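Local structure of BlEst2 (Bacillus licheniformis, 6WPX) at residues A[291-297]-A[377-383]; A[318-322]-A[371-376]. The protein probably hydrolyses ester bonds as a secreted lipase-like esterase, and its propeptide form carries a C-terminal domain that has autoinhibitory effects. All blocks are in the same frame, centred on the assembly; numbering follows the deposited sequence.

Contact 1. Residues A[291-297]-A[377-383]; sequences FIRGGEN and EAFLFIV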
loop_
_atom_site.group_PDB
_atom_site.type_symbol
_atom_site.label_atom_id
_atom_site.label_comp_id
_atom_site.label_asym_id
_atom_site.label_seq_id
_atom_site.Cartn_x
_atom_site.Cartn_y
_atom_site.Cartn_z
ATOM N N PHE A 291 12.939 8.679 -7.514
ATOM C CA PHE A 291 13.836 8.203 -8.558
ATOM C C PHE A 291 14.001 6.749 -8.186
ATOM O O PHE A 291 14.265 6.434 -7.011
ATOM C CB PHE A 291 15.201 8.917 -8.592
ATOM C CG PHE A 291 16.128 8.245 -9.586
ATOM C CD1 PHE A 291 15.941 8.406 -10.957
ATOM C CD2 PHE A 291 17.166 7.426 -9.153
ATOM C CE1 PHE A 291 16.803 7.803 -11.871
ATOM C CE2 PHE A 291 18.032 6.825 -10.070
ATOM C CZ PHE A 291 17.844 7.015 -11.424
ATOM N N ILE A 292 13.815 5.858 -9.165
ATOM C CA ILE A 292 13.836 4.417 -8.913
ATOM C C ILE A 292 14.646 3.641 -9.911
ATOM O O ILE A 292 14.522 3.851 -11.110
ATOM C CB ILE A 292 12.369 3.844 -8.871
ATOM C CG1 ILE A 292 11.459 4.587 -7.883
ATOM C CG2 ILE A 292 12.324 2.320 -8.622
ATOM C CD1 ILE A 292 9.984 4.288 -8.069
ATOM N N ARG A 293 15.409 2.650 -9.396
ATOM C CA ARG A 293 16.135 1.654 -10.179
ATOM C C ARG A 293 15.970 0.296 -9.514
ATOM O O ARG A 293 15.569 0.212 -8.369
ATOM C CB ARG A 293 17.622 2.025 -10.393
ATOM C CG ARG A 293 17.850 3.208 -11.350
ATOM C CD ARG A 293 17.488 2.866 -12.797
ATOM N NE ARG A 293 17.716 3.980 -13.735
ATOM C CZ ARG A 293 16.805 4.892 -14.057
ATOM N NH1 ARG A 293 15.618 4.889 -13.471
ATOM N NH2 ARG A 293 17.092 5.845 -14.928
ATOM N N GLY A 294 16.230 -0.752 -10.259
ATOM C CA GLY A 294 16.156 -2.116 -9.774
ATOM C C GLY A 294 17.021 -3.017 -10.622
ATOM O O GLY A 294 17.469 -2.630 -11.697
ATOM N N GLY A 295 17.240 -4.225 -10.152
ATOM C CA GLY A 295 18.064 -5.174 -10.885
ATOM C C GLY A 295 18.567 -6.246 -9.962
ATOM O O GLY A 295 17.985 -6.494 -8.903
ATOM N N GLU A 296 19.658 -6.852 -10.352
ATOM C CA GLU A 296 20.338 -7.885 -9.603
ATOM C C GLU A 296 21.775 -7.457 -9.459
ATOM O O GLU A 296 22.305 -6.729 -10.314
ATOM C CB GLU A 296 20.253 -9.225 -10.343
ATOM C CG GLU A 296 18.898 -9.894 -10.147
ATOM C CD GLU A 296 18.635 -11.154 -10.959
ATOM O OE1 GLU A 296 19.358 -11.406 -11.949
ATOM O OE2 GLU A 296 17.680 -11.882 -10.609
ATOM N N ASN A 297 22.391 -7.871 -8.350
ATOM C CA ASN A 297 23.770 -7.556 -8.057
ATOM C C ASN A 297 24.458 -8.800 -7.507
ATOM O O ASN A 297 24.035 -9.356 -6.493
ATOM C CB ASN A 297 23.834 -6.403 -7.053
ATOM C CG ASN A 297 25.225 -6.052 -6.591
ATOM O OD1 ASN A 297 26.207 -6.233 -7.309
ATOM N ND2 ASN A 297 25.326 -5.498 -5.397
ATOM N N GLU A 377 22.080 -10.699 -4.893
ATOM C CA GLU A 377 20.915 -9.940 -4.396
ATOM C C GLU A 377 20.077 -9.391 -5.546
ATOM O O GLU A 377 20.604 -9.181 -6.598
ATOM C CB GLU A 377 21.336 -8.780 -3.489
ATOM C CG GLU A 377 21.895 -7.603 -4.259
ATOM C CD GLU A 377 22.043 -6.309 -3.491
ATOM O OE1 GLU A 377 21.459 -6.198 -2.429
ATOM O OE2 GLU A 377 22.721 -5.424 -3.987
ATOM N N ALA A 378 18.770 -9.362 -5.333
ATOM C CA ALA A 378 17.871 -8.577 -6.195
ATOM C C ALA A 378 17.668 -7.273 -5.411
ATOM O O ALA A 378 17.598 -7.322 -4.192
ATOM C CB ALA A 378 16.571 -9.260 -6.485
ATOM N N PHE A 379 17.646 -6.149 -6.104
ATOM C CA PHE A 379 17.497 -4.887 -5.407
ATOM C C PHE A 379 16.456 -3.975 -6.006
ATOM O O PHE A 379 16.053 -4.126 -7.157
ATOM C CB PHE A 379 18.861 -4.154 -5.324
ATOM C CG PHE A 379 19.316 -3.511 -6.625
ATOM C CD1 PHE A 379 18.918 -2.217 -6.960
ATOM C CD2 PHE A 379 20.118 -4.204 -7.518
ATOM C CE1 PHE A 379 19.320 -1.632 -8.154
ATOM C CE2 PHE A 379 20.535 -3.611 -8.708
ATOM C CZ PHE A 379 20.125 -2.334 -9.022
ATOM N N LEU A 380 16.051 -3.002 -5.213
ATOM C CA LEU A 380 15.157 -1.929 -5.604
ATOM C C LEU A 380 15.730 -0.717 -4.907
ATOM O O LEU A 380 15.822 -0.692 -3.690
ATOM C CB LEU A 380 13.706 -2.209 -5.172
ATOM C CG LEU A 380 12.632 -1.208 -5.638
ATOM C CD1 LEU A 380 12.632 -1.052 -7.168
ATOM C CD2 LEU A 380 11.259 -1.638 -5.161
ATOM N N PHE A 381 16.203 0.238 -5.700
ATOM C CA PHE A 381 16.851 1.466 -5.245
ATOM C C PHE A 381 15.882 2.597 -5.413
ATOM O O PHE A 381 15.398 2.829 -6.518
ATOM C CB PHE A 381 18.142 1.721 -6.067
ATOM C CG PHE A 381 18.755 3.081 -5.820
ATOM C CD1 PHE A 381 18.990 3.536 -4.522
ATOM C CD2 PHE A 381 19.084 3.913 -6.882
ATOM C CE1 PHE A 381 19.535 4.800 -4.292
ATOM C CE2 PHE A 381 19.656 5.174 -6.656
ATOM C CZ PHE A 381 19.891 5.604 -5.360
ATOM N N ILE A 382 15.580 3.308 -4.309
ATOM C CA ILE A 382 14.592 4.385 -4.352
ATOM C C ILE A 382 15.117 5.604 -3.643
ATOM O O ILE A 382 15.625 5.518 -2.521
ATOM C CB ILE A 382 13.209 3.942 -3.756
ATOM C CG1 ILE A 382 12.627 2.733 -4.500
ATOM C CG2 ILE A 382 12.177 5.093 -3.686
ATOM C CD1 ILE A 382 11.615 1.962 -3.690
ATOM N N VAL A 383 14.939 6.742 -4.284
ATOM C CA VAL A 383 15.269 8.044 -3.716
ATOM C C VAL A 383 13.978 8.850 -3.670
ATOM O O VAL A 383 13.275 8.923 -4.677
ATOM C CB VAL A 383 16.379 8.802 -4.502
ATOM C CG1 VAL A 383 16.699 10.155 -3.848
ATOM C CG2 VAL A 383 17.645 7.966 -4.603
#

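Contact 2. Residues A[318-322]-A[371-376]; sequences WLSNH and SSVKQK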
loop_
_atom_site.group_PDB
_atom_site.type_symbol
_atom_site.label_atom_id
_atom_site.label_comp_id
_atom_site.label_asym_id
_atom_site.label_seq_id
_atom_site.Cartn_x
_atom_site.Cartn_y
_atom_site.Cartn_z
ATOM N N TRP A 318 17.916 1.339 -0.219
ATOM C CA TRP A 318 18.369 0.202 -1.007
ATOM C C TRP A 318 17.625 -1.015 -0.445
ATOM O O TRP A 318 17.949 -1.498 0.637
ATOM C CB TRP A 318 19.895 0.027 -0.947
ATOM C CG TRP A 318 20.411 -1.058 -1.854
ATOM C CD1 TRP A 318 20.495 -2.392 -1.575
ATOM C CD2 TRP A 318 20.911 -0.892 -3.191
ATOM N NE1 TRP A 318 21.032 -3.069 -2.651
ATOM C CE2 TRP A 318 21.276 -2.173 -3.665
ATOM C CE3 TRP A 318 21.042 0.215 -4.057
ATOM C CZ2 TRP A 318 21.830 -2.371 -4.938
ATOM C CZ3 TRP A 318 21.552 0.009 -5.336
ATOM C CH2 TRP A 318 21.970 -1.266 -5.752
ATOM N N LEU A 319 16.588 -1.465 -1.152
ATOM C CA LEU A 319 15.813 -2.652 -0.745
ATOM C C LEU A 319 16.489 -3.852 -1.322
ATOM O O LEU A 319 16.898 -3.818 -2.476
ATOM C CB LEU A 319 14.361 -2.596 -1.237
ATOM C CG LEU A 319 13.429 -1.580 -0.559
ATOM C CD1 LEU A 319 13.624 -0.170 -1.146
ATOM C CD2 LEU A 319 11.999 -2.025 -0.705
ATOM N N SER A 320 16.648 -4.902 -0.510
ATOM C CA SER A 320 17.334 -6.132 -0.908
ATOM C C SER A 320 16.663 -7.352 -0.265
ATOM O O SER A 320 15.907 -7.206 0.689
ATOM C CB SER A 320 18.794 -6.073 -0.464
ATOM O OG SER A 320 19.504 -7.257 -0.816
ATOM N N ASN A 321 16.958 -8.546 -0.776
ATOM C CA ASN A 321 16.446 -9.776 -0.191
ATOM C C ASN A 321 17.336 -10.195 0.992
ATOM O O ASN A 321 16.977 -11.109 1.735
ATOM C CB ASN A 321 16.331 -10.890 -1.237
ATOM C CG ASN A 321 17.607 -11.177 -1.957
ATOM O OD1 ASN A 321 18.153 -10.326 -2.656
ATOM N ND2 ASN A 321 18.050 -12.420 -1.878
ATOM N N HIS A 322 18.468 -9.517 1.202
ATOM C CA HIS A 322 19.289 -9.850 2.361
ATOM C C HIS A 322 19.821 -8.580 3.027
ATOM O O HIS A 322 19.772 -7.485 2.457
ATOM C CB HIS A 322 20.364 -10.925 2.083
ATOM C CG HIS A 322 21.417 -10.552 1.101
ATOM N ND1 HIS A 322 22.456 -9.707 1.449
ATOM C CD2 HIS A 322 21.630 -11.013 -0.152
ATOM C CE1 HIS A 322 23.232 -9.635 0.380
ATOM N NE2 HIS A 322 22.777 -10.401 -0.606
ATOM N N SER A 371 26.319 -0.799 -3.693
ATOM C CA SER A 371 26.004 -1.964 -2.863
ATOM C C SER A 371 27.037 -3.031 -3.176
ATOM O O SER A 371 27.204 -3.413 -4.338
ATOM C CB SER A 371 24.610 -2.499 -3.166
ATOM O OG SER A 371 24.305 -3.615 -2.346
ATOM N N SER A 372 27.773 -3.455 -2.151
ATOM C CA SER A 372 28.786 -4.499 -2.283
ATOM C C SER A 372 28.265 -5.706 -1.532
ATOM O O SER A 372 27.958 -5.613 -0.349
ATOM C CB SER A 372 30.132 -4.036 -1.725
ATOM O OG SER A 372 31.148 -4.989 -1.985
ATOM N N VAL A 373 28.086 -6.811 -2.247
ATOM C CA VAL A 373 27.541 -8.046 -1.678
ATOM C C VAL A 373 28.487 -9.228 -1.895
ATOM O O VAL A 373 29.241 -9.237 -2.863
ATOM C CB VAL A 373 26.107 -8.356 -2.208
ATOM C CG1 VAL A 373 25.082 -7.327 -1.728
ATOM C CG2 VAL A 373 26.080 -8.474 -3.728
ATOM N N LYS A 374 28.379 -10.234 -1.037
ATOM C CA LYS A 374 29.148 -11.504 -1.129
ATOM C C LYS A 374 28.207 -12.585 -1.657
ATOM O O LYS A 374 28.676 -13.537 -2.274
ATOM C CB LYS A 374 29.664 -11.926 0.245
ATOM N N GLN A 375 26.917 -12.392 -1.383
ATOM C CA GLN A 375 25.802 -13.266 -1.796
ATOM C C GLN A 375 24.938 -12.464 -2.775
ATOM O O GLN A 375 24.754 -11.290 -2.550
ATOM C CB GLN A 375 25.015 -13.621 -0.542
ATOM C CG GLN A 375 23.658 -14.261 -0.798
ATOM C CD GLN A 375 23.133 -14.890 0.472
ATOM O OE1 GLN A 375 23.620 -15.940 0.900
ATOM N NE2 GLN A 375 22.136 -14.259 1.077
ATOM N N LYS A 376 24.442 -13.136 -3.799
ATOM C CA LYS A 376 23.592 -12.618 -4.892
ATOM C C LYS A 376 22.384 -11.862 -4.320
ATOM O O LYS A 376 21.786 -12.327 -3.342
ATOM C CB LYS A 376 23.185 -13.816 -5.752
ATOM C CG LYS A 376 22.447 -13.515 -7.040
ATOM C CD LYS A 376 22.030 -14.769 -7.759
ATOM C CE LYS A 376 23.098 -15.843 -7.719
ATOM N NZ LYS A 376 22.575 -17.197 -8.014
#

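Contact 1. Residues A[291-297]-A[377-383]
Phe379 lays its ring over glycine backbone: Gly295 N and Gly294 C lie over one face, an aromatic-glycine pairing between neighbouring strands of an antiparallel beta-sheet. Strand 290-297 forms one edge of this five-stranded sheet, and 377-386 is its only strand neighbour there. At Gly295 the backbone angles (159/-156) suit glycine alone, and a CB would in any case lie only 3.3 Å from Phe379 CE2. Successive hydrogen-bonded pairs, from Phe291 with Val383 to Asn297 with Glu377, hold the register, and CA-H...O contacts such as Ile292 CA to Phe381 O (3.3 Å) reinforce it. The sheet's two faces have different coverings. Ile292, Leu380 and Ala378 share a face on which helix 163-169 packs against Ala378 and Leu380, whereas Phe291, Phe379 and Phe381 lie on the other face and meet strand 300-307 of a second sheet. Arg293 turns its end away to a salt bridge with Asp452. At the far end, Glu377 OE1 hydrogen-bonds Ser320 OG, and Asn297 ND2 donates to Glu377 OE2 at 3.0 Å.

Contact 2. Residues A[318-322]-A[371-376]
A histidine side chain, rather than backbone pairing, ties these segments: His322 NE2 donates to Gln375 O at 2.9 Å. The arrangement belongs to a beta-sandwich-like packing of two antiparallel sheets, because strand 313-320 lies in one sheet and strand 365-372 in the other. Side chains must therefore bridge the gap, and the closest CA pair, Trp318 with Ser371, is still 8.2 Å apart. Between the sheets Trp318 fills the space, with Ser371 CB over one face of the indole, 3.3 Å from Trp318 CZ2. Ile327, from the second sheet, touches both residues. The hydroxyl of Ser371 and the indole NH turn to a common partner, Glu377, bonding to its OE2 and OE1 respectively.

Where strand 313-320 ends, the chain bends through an ST turn, in which Ser320 OG accepts from His322 N at 3.2 Å. Just past it, the imidazole of His322 meets the loop that follows strand 365-372. Gln375 O and Lys376 O approach the ring at its edge, near its plane. Asn321, beside it, directs OD1 to the backbone N of Ala378. Val373 adds an apolar contact, its CG1 lying 3.6 Å from His322 CE1.

How the contacts relate
The two contacts illustrate how a sheet edge and a sheet-to-sheet interface can be joined through a few residues of one strand. Their centres lie 10 Å apart, and the chain passes directly from 371-376 into 377-383. Strand 377-386 lies between 290-297 and 313-320, so Leu380 O receives a hydrogen bond from Leu319 N at 2.8 Å. Glu377 ties the two together: besides its bond to Asn297 in contact 1, its OE1 lies 2.7 Å from Ser320 OG of contact 2, a probable hydrogen bond. Phe379 stacks with Trp318, Phe379 CG being 3.2 Å from Trp318 CZ2, which continues the aromatic layer between the sheets.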